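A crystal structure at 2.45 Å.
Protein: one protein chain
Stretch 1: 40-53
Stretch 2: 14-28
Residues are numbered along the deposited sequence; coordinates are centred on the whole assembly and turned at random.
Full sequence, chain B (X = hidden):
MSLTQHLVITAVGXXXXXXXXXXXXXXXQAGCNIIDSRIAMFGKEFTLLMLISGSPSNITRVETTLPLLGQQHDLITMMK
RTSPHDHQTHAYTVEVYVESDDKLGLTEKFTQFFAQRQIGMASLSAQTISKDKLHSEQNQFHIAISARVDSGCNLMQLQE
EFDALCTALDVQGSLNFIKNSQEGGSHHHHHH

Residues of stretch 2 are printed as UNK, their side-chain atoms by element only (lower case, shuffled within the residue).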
# COMPACT_ATOMS: atom_id res chain seq x y z
N ALA B 40 3.85 -2.04 -3.66
CA ALA B 40 4.55 -0.85 -4.10
C ALA B 40 5.99 -1.20 -4.40
O ALA B 40 6.59 -2.04 -3.73
CB ALA B 40 4.49 0.23 -3.01
N MET B 41 6.53 -0.56 -5.42
CA MET B 41 7.92 -0.75 -5.81
C MET B 41 8.63 0.51 -5.36
O MET B 41 8.51 1.55 -5.99
CB MET B 41 8.03 -0.93 -7.33
CG MET B 41 9.37 -0.47 -7.93
SD MET B 41 10.86 -1.47 -7.50
CE MET B 41 11.32 -2.11 -9.15
N PHE B 42 9.35 0.43 -4.23
CA PHE B 42 10.09 1.57 -3.70
C PHE B 42 11.57 1.33 -3.88
O PHE B 42 12.12 0.36 -3.34
CB PHE B 42 9.82 1.77 -2.21
CG PHE B 42 8.44 2.21 -1.90
CD1 PHE B 42 7.62 2.72 -2.90
CD2 PHE B 42 7.96 2.18 -0.59
CE1 PHE B 42 6.34 3.18 -2.61
CE2 PHE B 42 6.68 2.64 -0.29
CZ PHE B 42 5.88 3.14 -1.30
N GLY B 43 12.24 2.23 -4.60
CA GLY B 43 13.66 2.05 -4.85
C GLY B 43 13.78 0.82 -5.73
O GLY B 43 13.10 0.71 -6.75
N LYS B 44 14.64 -0.11 -5.34
CA LYS B 44 14.81 -1.34 -6.10
C LYS B 44 14.05 -2.44 -5.35
O LYS B 44 14.11 -3.61 -5.71
CB LYS B 44 16.29 -1.72 -6.20
CG LYS B 44 17.20 -0.59 -6.65
CD LYS B 44 16.91 -0.15 -8.08
CE LYS B 44 17.87 0.97 -8.52
NZ LYS B 44 17.68 1.37 -9.96
N GLU B 45 13.31 -2.03 -4.32
CA GLU B 45 12.57 -2.96 -3.46
C GLU B 45 11.11 -3.27 -3.80
O GLU B 45 10.38 -2.46 -4.38
CB GLU B 45 12.61 -2.47 -2.01
CG GLU B 45 13.96 -2.00 -1.55
CD GLU B 45 15.03 -3.06 -1.70
OE1 GLU B 45 16.14 -2.71 -2.13
OE2 GLU B 45 14.76 -4.24 -1.38
N PHE B 46 10.71 -4.47 -3.40
CA PHE B 46 9.34 -4.95 -3.58
C PHE B 46 8.75 -4.82 -2.17
O PHE B 46 9.26 -5.43 -1.23
CB PHE B 46 9.38 -6.42 -4.04
CG PHE B 46 8.11 -7.19 -3.78
CD1 PHE B 46 7.04 -7.11 -4.66
CD2 PHE B 46 7.99 -8.01 -2.65
CE1 PHE B 46 5.85 -7.84 -4.42
CE2 PHE B 46 6.82 -8.73 -2.40
CZ PHE B 46 5.75 -8.65 -3.29
N THR B 47 7.71 -4.01 -2.02
CA THR B 47 7.09 -3.85 -0.70
C THR B 47 5.64 -4.28 -0.76
O THR B 47 4.90 -3.91 -1.69
CB THR B 47 7.17 -2.38 -0.18
OG1 THR B 47 6.44 -1.52 -1.05
CG2 THR B 47 8.60 -1.91 -0.13
N LEU B 48 5.23 -5.05 0.24
CA LEU B 48 3.88 -5.59 0.31
C LEU B 48 3.16 -5.54 1.68
O LEU B 48 3.72 -5.93 2.71
CB LEU B 48 3.93 -7.04 -0.14
CG LEU B 48 2.73 -7.90 0.18
CD1 LEU B 48 1.74 -7.79 -0.95
CD2 LEU B 48 3.17 -9.35 0.34
N LEU B 49 1.92 -5.05 1.67
CA LEU B 49 1.09 -5.03 2.87
C LEU B 49 0.03 -6.04 2.53
O LEU B 49 -0.50 -6.00 1.43
CB LEU B 49 0.42 -3.67 3.08
CG LEU B 49 1.38 -2.53 3.42
CD1 LEU B 49 0.58 -1.27 3.76
CD2 LEU B 49 2.28 -2.97 4.59
N MET B 50 -0.28 -6.95 3.44
CA MET B 50 -1.30 -7.94 3.11
C MET B 50 -2.07 -8.44 4.32
O MET B 50 -1.54 -8.53 5.42
CB MET B 50 -0.67 -9.11 2.35
CG MET B 50 -1.67 -10.10 1.79
SD MET B 50 -0.86 -11.48 0.92
CE MET B 50 -0.68 -10.79 -0.75
N LEU B 51 -3.34 -8.76 4.08
CA LEU B 51 -4.25 -9.26 5.10
C LEU B 51 -4.89 -10.54 4.59
O LEU B 51 -5.60 -10.54 3.60
CB LEU B 51 -5.35 -8.23 5.39
CG LEU B 51 -6.49 -8.77 6.25
CD1 LEU B 51 -5.92 -9.18 7.59
CD2 LEU B 51 -7.59 -7.73 6.41
N ILE B 52 -4.63 -11.64 5.28
CA ILE B 52 -5.18 -12.91 4.86
C ILE B 52 -6.02 -13.50 5.97
O ILE B 52 -5.96 -13.05 7.11
CB ILE B 52 -4.05 -13.93 4.49
CG1 ILE B 52 -3.22 -14.24 5.73
CG2 ILE B 52 -3.14 -13.35 3.40
CD1 ILE B 52 -2.12 -15.27 5.48
N SER B 53 -6.82 -14.50 5.63
CA SER B 53 -7.68 -15.16 6.60
C SER B 53 -7.66 -16.65 6.27
O SER B 53 -7.43 -17.03 5.13
CB SER B 53 -9.10 -14.62 6.52
OG SER B 53 -9.69 -14.96 5.27
N UNK B 14 14.38 -7.43 -2.33
CA UNK B 14 14.89 -6.91 -3.58
C UNK B 14 13.94 -7.40 -4.66
O UNK B 14 13.77 -8.61 -4.86
c UNK B 14 16.87 -6.75 -5.09
o UNK B 14 17.15 -7.16 -2.74
c UNK B 14 16.31 -7.43 -3.86
N UNK B 15 13.32 -6.45 -5.34
CA UNK B 15 12.38 -6.76 -6.40
C UNK B 15 13.02 -7.57 -7.53
O UNK B 15 14.01 -7.17 -8.13
o UNK B 15 9.84 -6.55 -7.81
o UNK B 15 10.86 -5.12 -9.14
c UNK B 15 10.75 -5.73 -8.05
c UNK B 15 11.78 -5.47 -6.96
N UNK B 16 12.41 -8.72 -7.80
CA UNK B 16 12.85 -9.62 -8.85
C UNK B 16 11.58 -10.19 -9.49
O UNK B 16 10.54 -10.29 -8.84
c UNK B 16 13.26 -11.20 -6.86
c UNK B 16 13.96 -12.49 -6.42
c UNK B 16 12.32 -14.34 -6.66
n UNK B 16 11.86 -15.36 -7.36
n UNK B 16 13.39 -13.66 -7.09
n UNK B 16 11.70 -13.97 -5.55
c UNK B 16 13.70 -10.75 -8.25
N UNK B 17 11.67 -10.58 -10.77
CA UNK B 17 10.56 -11.14 -11.55
C UNK B 17 9.43 -11.91 -10.84
O UNK B 17 8.26 -11.58 -11.05
c UNK B 17 12.45 -11.08 -12.92
c UNK B 17 12.92 -10.62 -11.54
c UNK B 17 11.29 -11.98 -12.58
N UNK B 18 9.76 -12.90 -10.02
CA UNK B 18 8.69 -13.66 -9.38
C UNK B 18 8.52 -13.60 -7.87
O UNK B 18 7.85 -14.46 -7.29
N UNK B 19 9.11 -12.61 -7.23
CA UNK B 19 9.00 -12.51 -5.78
C UNK B 19 7.54 -12.48 -5.32
O UNK B 19 7.17 -13.20 -4.39
c UNK B 19 9.83 -11.31 -3.72
c UNK B 19 10.87 -12.29 -3.21
c UNK B 19 9.05 -9.99 -5.70
c UNK B 19 9.75 -11.25 -5.25
N UNK B 20 6.71 -11.68 -5.99
CA UNK B 20 5.30 -11.57 -5.64
C UNK B 20 4.49 -12.83 -5.98
O UNK B 20 3.41 -13.04 -5.45
c UNK B 20 4.68 -10.35 -6.33
s UNK B 20 3.02 -9.90 -5.76
N UNK B 21 5.01 -13.66 -6.88
CA UNK B 21 4.33 -14.90 -7.24
C UNK B 21 4.35 -15.84 -6.06
O UNK B 21 3.32 -16.29 -5.58
c UNK B 21 5.03 -15.58 -8.42
c UNK B 21 4.47 -15.16 -9.76
n UNK B 21 3.17 -14.92 -9.81
o UNK B 21 5.20 -15.08 -10.76
N UNK B 22 5.56 -16.13 -5.58
CA UNK B 22 5.75 -17.04 -4.46
C UNK B 22 4.97 -16.61 -3.23
O UNK B 22 4.44 -17.46 -2.51
c UNK B 22 7.24 -17.12 -4.13
c UNK B 22 8.09 -17.49 -5.34
o UNK B 22 9.95 -16.75 -4.04
o UNK B 22 10.30 -17.17 -6.18
c UNK B 22 9.55 -17.11 -5.17
N UNK B 23 4.90 -15.31 -2.99
CA UNK B 23 4.17 -14.82 -1.83
C UNK B 23 2.70 -15.19 -1.88
O UNK B 23 2.19 -15.81 -0.95
c UNK B 23 3.52 -12.83 -0.48
c UNK B 23 4.30 -13.30 -1.69
c UNK B 23 5.76 -12.92 -1.55
N UNK B 24 2.01 -14.81 -2.95
CA UNK B 24 0.59 -15.14 -3.05
C UNK B 24 0.44 -16.64 -3.26
O UNK B 24 -0.59 -17.23 -2.96
c UNK B 24 0.17 -12.92 -4.14
c UNK B 24 -0.10 -14.41 -4.23
c UNK B 24 0.38 -14.97 -5.56
N UNK B 25 1.50 -17.25 -3.79
CA UNK B 25 1.53 -18.67 -4.07
C UNK B 25 1.51 -19.43 -2.75
O UNK B 25 0.69 -20.32 -2.54
c UNK B 25 4.22 -20.66 -6.09
c UNK B 25 4.94 -22.80 -5.12
n UNK B 25 5.26 -24.08 -5.27
n UNK B 25 4.60 -22.06 -6.17
c UNK B 25 2.80 -19.01 -4.87
c UNK B 25 2.98 -20.47 -5.23
n UNK B 25 4.96 -22.26 -3.91
N UNK B 26 2.42 -19.04 -1.87
CA UNK B 26 2.55 -19.66 -0.57
C UNK B 26 1.28 -19.44 0.25
O UNK B 26 0.80 -20.35 0.93
c UNK B 26 3.77 -19.06 0.15
c UNK B 26 3.40 -19.23 2.62
c UNK B 26 5.72 -19.32 1.66
c UNK B 26 4.26 -19.69 1.45
N UNK B 27 0.73 -18.23 0.17
CA UNK B 27 -0.48 -17.88 0.90
C UNK B 27 -1.73 -18.60 0.41
O UNK B 27 -2.46 -19.20 1.22
c UNK B 27 -0.73 -16.35 0.84
c UNK B 27 0.36 -15.64 1.61
c UNK B 27 -2.08 -16.02 1.44
N UNK B 28 -2.00 -18.55 -0.89
CA UNK B 28 -3.18 -19.20 -1.44
C UNK B 28 -3.05 -20.71 -1.35
O UNK B 28 -4.02 -21.40 -1.04
c UNK B 28 -3.41 -18.81 -2.91
c UNK B 28 -3.65 -17.31 -3.03
o UNK B 28 -2.26 -19.17 -3.69

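Position 14 carries one carbon bonded to an oxygen and a second carbon, a beta-branched hydroxyl. Its CA lies 4.6 Å from the CA of Glu 45 in an antiparallel, non-hydrogen-bonded bridge, and its CA-to-CB bond points away from the strand. This is Thr 14.

Position 15 has two carbons, the second holding two oxygens. Its backbone N donates to Lys 44 O at 3.0 Å with an N-H...O angle of 150°, the hydrogen bond that ties the two stretches together. The CB points toward the strand, and one carboxylate oxygen meets the methyl end of Met 41. The residue is hence Asp 15, and the oxygen is OD2, 3.0 Å from Met 41 CE.

Position 16 shows three carbons, a nitrogen, and a carbon bearing two more nitrogens, a guanidinium, and makes no contact with stretch 1: Arg 16. At position 17 three carbons close a ring onto the backbone N, which identifies Pro 17. Position 18 has no side-chain atoms and is Gly 18, at the N-cap of the helix.

Position 19 has four carbons, forked at the first with one arm two carbons long. The one-carbon arm lies over the face of the Phe 46 ring, which fits Ile 19. Ile 19 CG2 sits 3.7 Å from the ring centroid and 18° off its normal, a CH-pi contact. The backbone N of Ile 19 bonds to Arg 16 O at 3.2 Å, within a type I turn from Arg 16.

Position 20 offers one carbon and one sulfur. Its CB is 3.4 Å from Phe 46 CE1, while the sulfur lies at the ring edge, so it is Cys 20, with SG 4.9 Å from the Phe 46 ring centroid and 75° off the normal.

Position 21 has two carbons, the second with one oxygen and one nitrogen as modelled, and is out of reach of the strand, consistent with Asn 21. Position 22 has three carbons ending in two oxygens, none touching stretch 1: Glu 22, whose OE1 accepts from Arg 16 NH2 at 2.7 Å in a salt bridge spanning the helix start.

Positions 23 and 24 each have one carbon carrying two more. A branch of the first packs on Leu 48 and a branch of the second reaches Met 50, making them Val 23 and Val 24. Val 23 CG1 is 3.6 Å from Leu 48 CD2; Val 24 CG1 is 4.1 Å from Met 50 CE.

Position 25 repeats the guanidinium pattern, and position 26 has four carbons forked at the second; neither touches the strand. They are Arg 25 and Leu 26. Position 27, again one carbon carrying two, has one of those carbons against Ile 52; this is Val 27, with CG1 3.5 Å from Ile 52 CG2. Position 28 has one carbon bearing an oxygen and a carbon, out of reach of stretch 1: Thr 28, whose OG1 donates to Val 24 O at 2.7 Å.

The contact therefore has two parts. A backbone hydrogen bond fixes the loop at Lys 44, and beyond it the helix lies over the strand, the axes 24° apart and 10.4 Å at closest approach. Phe 46, Leu 48, Met 50 and Ile 52, alternate residues pointing toward the helix, pack against Ile 19, Cys 20, Val 23, Val 24 and Val 27, burying apolar surface.

Stretch 2 (14-28) TDRPGICNEVVRLVT
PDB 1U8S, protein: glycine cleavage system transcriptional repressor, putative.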